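Local coordinates for protein glutathione peroxidase (Schistosoma mansoni, PDB 2V1M) that reduces hydrogen peroxide with glutathione, giving glutathione disulfide and water, as a peroxidase of the parasite's detoxification pathway, at residues A[18-23]-A[85-90]; A[77-82]-A[101-106]. All coordinates share one frame; numbering follows the deposited sequence. Where two conformers were deposited one is given.

Interaction 1: A[18-23]-A[85-90]; sequences DINGVD and EIKKFV
Ile19 drives its CD1 methyl against Ile86 and Lys87, early in helix 83-94, and Asn20 beside it takes the ammonium group of Lys87. The methyl rests 3.9 Å from CB of Lys87 and equally close to CG2 of Ile86, so it covers the backbone joint between the two residues. CG1 of Ile19 stands anti to the backbone N (chi1 -158°) and chi2 is extended as well, which carries CD1 straight out to the helix. Lys87 is extended throughout, from CB to NZ, and runs past CG2 of Ile19 before it crosses the Asn20 side chain at about a right angle. There NZ gives a hydrogen bond of 2.8 Å to OD1 of Asn20. The C=O...N angle is 126°, and the nitrogen is tilted 22° from the carbonyl plane.

Both loop residues sit at the corner of a type I beta turn, Asp18 to Gly21, in the hairpin that joins strands 15-17 and 23-25; the helix, 83-94, belongs to the thioredoxin-like domain. Asp18 fixes the turn from inside. Its OD1 accepts the backbone N of Asn20 at 2.8 Å, an Asx turn, and the backbone N of Val22 at 3.0 Å, the two donors arriving from opposite faces of the carboxylate. The turn closes at Gly21, whose backbone angles call for glycine. Farther out, the backbone of Ile19 is hydrogen-bonded to Met100 of strand 99-100, which the Ile19 side chain also touches.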
# COMPACT_ATOMS: atom_id res chain seq x y z
N ASP A 18 -9.08 -9.07 -0.44
CA ASP A 18 -9.24 -7.96 0.51
C ASP A 18 -9.34 -8.51 1.95
O ASP A 18 -9.34 -9.73 2.17
CB ASP A 18 -10.36 -7.00 0.10
CG ASP A 18 -11.77 -7.43 0.48
OD1 ASP A 18 -11.96 -8.39 1.25
OD2 ASP A 18 -12.69 -6.72 -0.01
N ILE A 19 -9.41 -7.61 2.92
CA ILE A 19 -9.30 -8.06 4.32
C ILE A 19 -10.51 -8.86 4.79
O ILE A 19 -10.43 -9.54 5.80
CB ILE A 19 -8.94 -6.91 5.27
CG1 ILE A 19 -8.31 -7.42 6.58
CG2 ILE A 19 -10.18 -6.02 5.49
CD1 ILE A 19 -7.55 -6.31 7.32
N ASN A 20 -11.61 -8.74 4.05
CA ASN A 20 -12.84 -9.51 4.32
C ASN A 20 -12.86 -10.85 3.60
O ASN A 20 -13.86 -11.60 3.71
CB ASN A 20 -14.07 -8.70 3.89
CG ASN A 20 -14.19 -7.40 4.68
OD1 ASN A 20 -13.89 -7.38 5.89
ND2 ASN A 20 -14.58 -6.32 4.01
N GLY A 21 -11.78 -11.17 2.89
CA GLY A 21 -11.71 -12.43 2.14
C GLY A 21 -12.29 -12.33 0.74
O GLY A 21 -12.39 -13.38 0.07
N VAL A 22 -12.62 -11.14 0.27
CA VAL A 22 -13.21 -10.93 -1.05
C VAL A 22 -12.11 -10.62 -2.05
O VAL A 22 -11.39 -9.61 -1.90
CB VAL A 22 -14.26 -9.78 -0.99
CG1 VAL A 22 -14.69 -9.34 -2.39
CG2 VAL A 22 -15.45 -10.22 -0.11
N ASP A 23 -11.99 -11.45 -3.08
CA ASP A 23 -10.99 -11.20 -4.10
C ASP A 23 -11.47 -10.07 -4.99
O ASP A 23 -12.66 -10.02 -5.39
CB ASP A 23 -10.74 -12.48 -4.90
CG ASP A 23 -9.91 -13.53 -4.11
OD1 ASP A 23 -9.61 -13.34 -2.89
OD2 ASP A 23 -9.63 -14.60 -4.73
N GLU A 85 -8.77 -9.73 13.19
CA GLU A 85 -8.19 -8.98 14.28
C GLU A 85 -7.44 -7.74 13.78
O GLU A 85 -7.51 -6.68 14.41
CB GLU A 85 -7.28 -9.88 15.10
CG GLU A 85 -6.64 -9.18 16.28
CD GLU A 85 -5.87 -10.14 17.22
OE1 GLU A 85 -5.77 -11.35 16.96
OE2 GLU A 85 -5.33 -9.62 18.24
N ILE A 86 -6.70 -7.87 12.68
CA ILE A 86 -6.07 -6.69 12.07
C ILE A 86 -7.15 -5.63 11.73
O ILE A 86 -7.02 -4.42 12.03
CB ILE A 86 -5.29 -7.08 10.81
CG1 ILE A 86 -4.09 -7.99 11.17
CG2 ILE A 86 -4.80 -5.81 10.08
CD1 ILE A 86 -3.48 -8.67 9.97
N LYS A 87 -8.21 -6.08 11.08
CA LYS A 87 -9.28 -5.16 10.66
C LYS A 87 -9.87 -4.45 11.87
O LYS A 87 -10.06 -3.23 11.86
CB LYS A 87 -10.36 -5.93 9.93
CG LYS A 87 -11.50 -5.01 9.42
CD LYS A 87 -12.66 -5.79 8.83
CE LYS A 87 -13.75 -4.87 8.31
NZ LYS A 87 -14.93 -5.62 7.82
N LYS A 88 -10.20 -5.20 12.91
CA LYS A 88 -10.78 -4.58 14.12
C LYS A 88 -9.81 -3.59 14.73
O LYS A 88 -10.21 -2.49 15.14
CB LYS A 88 -11.16 -5.67 15.14
CG LYS A 88 -11.82 -5.12 16.40
CD LYS A 88 -12.29 -6.27 17.31
CE LYS A 88 -12.89 -5.75 18.59
NZ LYS A 88 -14.30 -5.28 18.40
N PHE A 89 -8.54 -3.96 14.82
CA PHE A 89 -7.56 -3.10 15.43
C PHE A 89 -7.47 -1.76 14.71
O PHE A 89 -7.56 -0.69 15.34
CB PHE A 89 -6.17 -3.78 15.46
CG PHE A 89 -5.04 -2.85 15.90
CD1 PHE A 89 -4.38 -3.04 17.11
CD2 PHE A 89 -4.71 -1.76 15.11
CE1 PHE A 89 -3.36 -2.17 17.50
CE2 PHE A 89 -3.70 -0.87 15.51
CZ PHE A 89 -3.03 -1.09 16.71
N VAL A 90 -7.28 -1.81 13.39
CA VAL A 90 -7.02 -0.56 12.67
C VAL A 90 -8.30 0.28 12.53
O VAL A 90 -8.25 1.52 12.52
CB VAL A 90 -6.34 -0.78 11.30
CG1 VAL A 90 -5.04 -1.58 11.48
CG2 VAL A 90 -7.28 -1.41 10.26

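Interaction 2: A[77-82]-A[101-106]; sequences GQEPWA and FSKIKV
Lys103 reaches across to the loop ahead of helix 83-94 and sets its NZ between two backbone carbonyls, those of Glu79 and Trp81. The bond to Glu79 O is 2.7 Å long and fairly direct, with a C=O...N angle of 156° and NZ tilted only modestly from the carbonyl plane. Trp81 O receives NZ at 2.8 Å from well above its plane, 41° out. The lysine starts with CG anti to the backbone N and runs extended to CD; a single bend at chi3, -60°, then turns CE and NZ in between the two oxygens. CE itself follows closely, 3.2 Å from Glu79 O. Lys103 also has a second conformer, so this grip need not be permanent.

The Glu79 side chain touches the lysine only through its aliphatic part. Its CG packs 4.0 Å from CE of Lys103, the two chains sliding past each other in opposite directions. A bend at chi2 swings the carboxylate aside, leaving OE1 6.3 Å from NZ; that oxygen accepts instead from the backbone N of Cys41. The opposite charges may still attract one another weakly across this gap. Indole and ammonium also part company: Trp81 offers its carbonyl to the lysine while its ring meets Phe89 of the helix.

At the other end of Lys103, its backbone N bonds to Glu83 in the first turn of that helix. Ala82 is the N-cap residue, so the lysine grips the loop just before the helix begins, tying it to the segment after strand 99-100, the edge strand of the thioredoxin-like central sheet.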
# COMPACT_ATOMS: atom_id res chain seq x y z
N GLY A 77 8.20 -10.32 12.74
CA GLY A 77 6.95 -10.93 13.26
C GLY A 77 5.99 -9.85 13.78
O GLY A 77 5.25 -10.07 14.75
N GLN A 78 5.92 -8.71 13.07
CA GLN A 78 5.14 -7.57 13.54
C GLN A 78 3.71 -7.49 13.01
O GLN A 78 2.97 -6.56 13.37
CB GLN A 78 5.93 -6.28 13.31
CG GLN A 78 7.15 -6.25 14.19
CD GLN A 78 8.06 -5.03 13.95
OE1 GLN A 78 7.87 -4.23 13.04
NE2 GLN A 78 9.07 -4.89 14.80
N GLU A 79 3.28 -8.50 12.24
CA GLU A 79 1.88 -8.64 11.85
C GLU A 79 1.42 -10.08 12.10
O GLU A 79 1.05 -10.80 11.19
CB GLU A 79 1.68 -8.24 10.38
CG GLU A 79 0.20 -8.11 9.96
CD GLU A 79 -0.41 -6.80 10.44
OE1 GLU A 79 -0.47 -6.59 11.68
OE2 GLU A 79 -0.80 -5.96 9.58
N PRO A 80 1.45 -10.52 13.38
CA PRO A 80 1.13 -11.93 13.67
C PRO A 80 -0.35 -12.26 13.60
O PRO A 80 -0.69 -13.46 13.49
CB PRO A 80 1.68 -12.13 15.09
CG PRO A 80 1.49 -10.73 15.71
CD PRO A 80 1.91 -9.81 14.59
N TRP A 81 -1.24 -11.27 13.74
CA TRP A 81 -2.66 -11.56 13.87
C TRP A 81 -3.27 -11.96 12.52
O TRP A 81 -2.73 -11.69 11.45
CB TRP A 81 -3.41 -10.33 14.41
CG TRP A 81 -2.87 -9.78 15.70
CD1 TRP A 81 -2.22 -10.47 16.71
CD2 TRP A 81 -2.91 -8.42 16.13
NE1 TRP A 81 -1.85 -9.61 17.72
CE2 TRP A 81 -2.27 -8.34 17.39
CE3 TRP A 81 -3.42 -7.24 15.55
CZ2 TRP A 81 -2.12 -7.12 18.07
CZ3 TRP A 81 -3.26 -6.04 16.23
CH2 TRP A 81 -2.62 -5.99 17.48
N ALA A 82 -4.45 -12.58 12.60
CA ALA A 82 -5.21 -12.88 11.40
C ALA A 82 -6.03 -11.65 10.99
O ALA A 82 -6.16 -10.65 11.73
CB ALA A 82 -6.12 -14.12 11.61
N PHE A 101 -6.33 -5.03 2.90
CA PHE A 101 -6.21 -6.34 2.24
C PHE A 101 -5.84 -7.45 3.19
O PHE A 101 -5.45 -7.23 4.33
CB PHE A 101 -5.25 -6.22 1.03
CG PHE A 101 -5.83 -5.30 -0.03
CD1 PHE A 101 -6.65 -5.81 -1.03
CD2 PHE A 101 -5.68 -3.90 0.08
CE1 PHE A 101 -7.26 -4.97 -1.98
CE2 PHE A 101 -6.30 -3.07 -0.83
CZ PHE A 101 -7.12 -3.59 -1.85
N SER A 102 -5.99 -8.69 2.71
CA SER A 102 -5.47 -9.83 3.43
C SER A 102 -3.94 -9.87 3.39
O SER A 102 -3.27 -9.28 2.52
CB SER A 102 -6.06 -11.14 2.86
OG SER A 102 -7.42 -11.31 3.22
N LYS A 103 -3.40 -10.59 4.37
CA LYS A 103 -1.94 -10.67 4.56
C LYS A 103 -1.28 -11.38 3.37
O LYS A 103 -1.80 -12.39 2.83
CB LYS A 103 -1.68 -11.35 5.91
CG LYS A 103 -0.22 -11.37 6.37
CD LYS A 103 -0.02 -12.27 7.58
CE LYS A 103 -0.84 -11.80 8.77
NZ LYS A 103 -0.53 -12.62 9.98
N ILE A 104 -0.13 -10.84 2.96
CA ILE A 104 0.68 -11.36 1.87
C ILE A 104 2.14 -11.33 2.27
O ILE A 104 2.55 -10.75 3.30
CB ILE A 104 0.48 -10.52 0.59
CG1 ILE A 104 0.88 -9.06 0.82
CG2 ILE A 104 -0.96 -10.69 0.06
CD1 ILE A 104 1.09 -8.26 -0.49
N LYS A 105 2.96 -11.91 1.41
CA LYS A 105 4.43 -11.70 1.43
C LYS A 105 4.77 -10.66 0.36
O LYS A 105 4.11 -10.57 -0.70
CB LYS A 105 5.16 -13.01 1.18
CG LYS A 105 5.01 -13.94 2.39
CD LYS A 105 5.60 -15.32 2.09
CE LYS A 105 5.55 -16.16 3.36
NZ LYS A 105 6.30 -17.42 3.21
N VAL A 106 5.80 -9.89 0.66
CA VAL A 106 6.33 -8.86 -0.26
C VAL A 106 7.73 -9.18 -0.80
O VAL A 106 8.12 -8.60 -1.81
CB VAL A 106 6.30 -7.45 0.36
CG1 VAL A 106 4.88 -7.09 0.81
CG2 VAL A 106 7.29 -7.33 1.53

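In the fold
Both contacts involve helix 83-94 or the loop leading into it: interaction 1 meets the helix from the side, through residues near its start, and interaction 2 the loop before its N-cap. Each is partly buried and each uses a lysine, but in opposite senses. In interaction 1 the lysine starts on the helix and bonds a side-chain amide at the exposed edge of a hydrophobic contact; in interaction 2 it starts on the far segment and bonds backbone carbonyls, with little apolar packing. Their centres lie 10 Å apart, and Ile86 joins them, its CD1 packing on both Trp81 and Glu79. Ser102 OG, probably hydrogen-bonded to Asp18 O, connects the hairpin turn to 101-106.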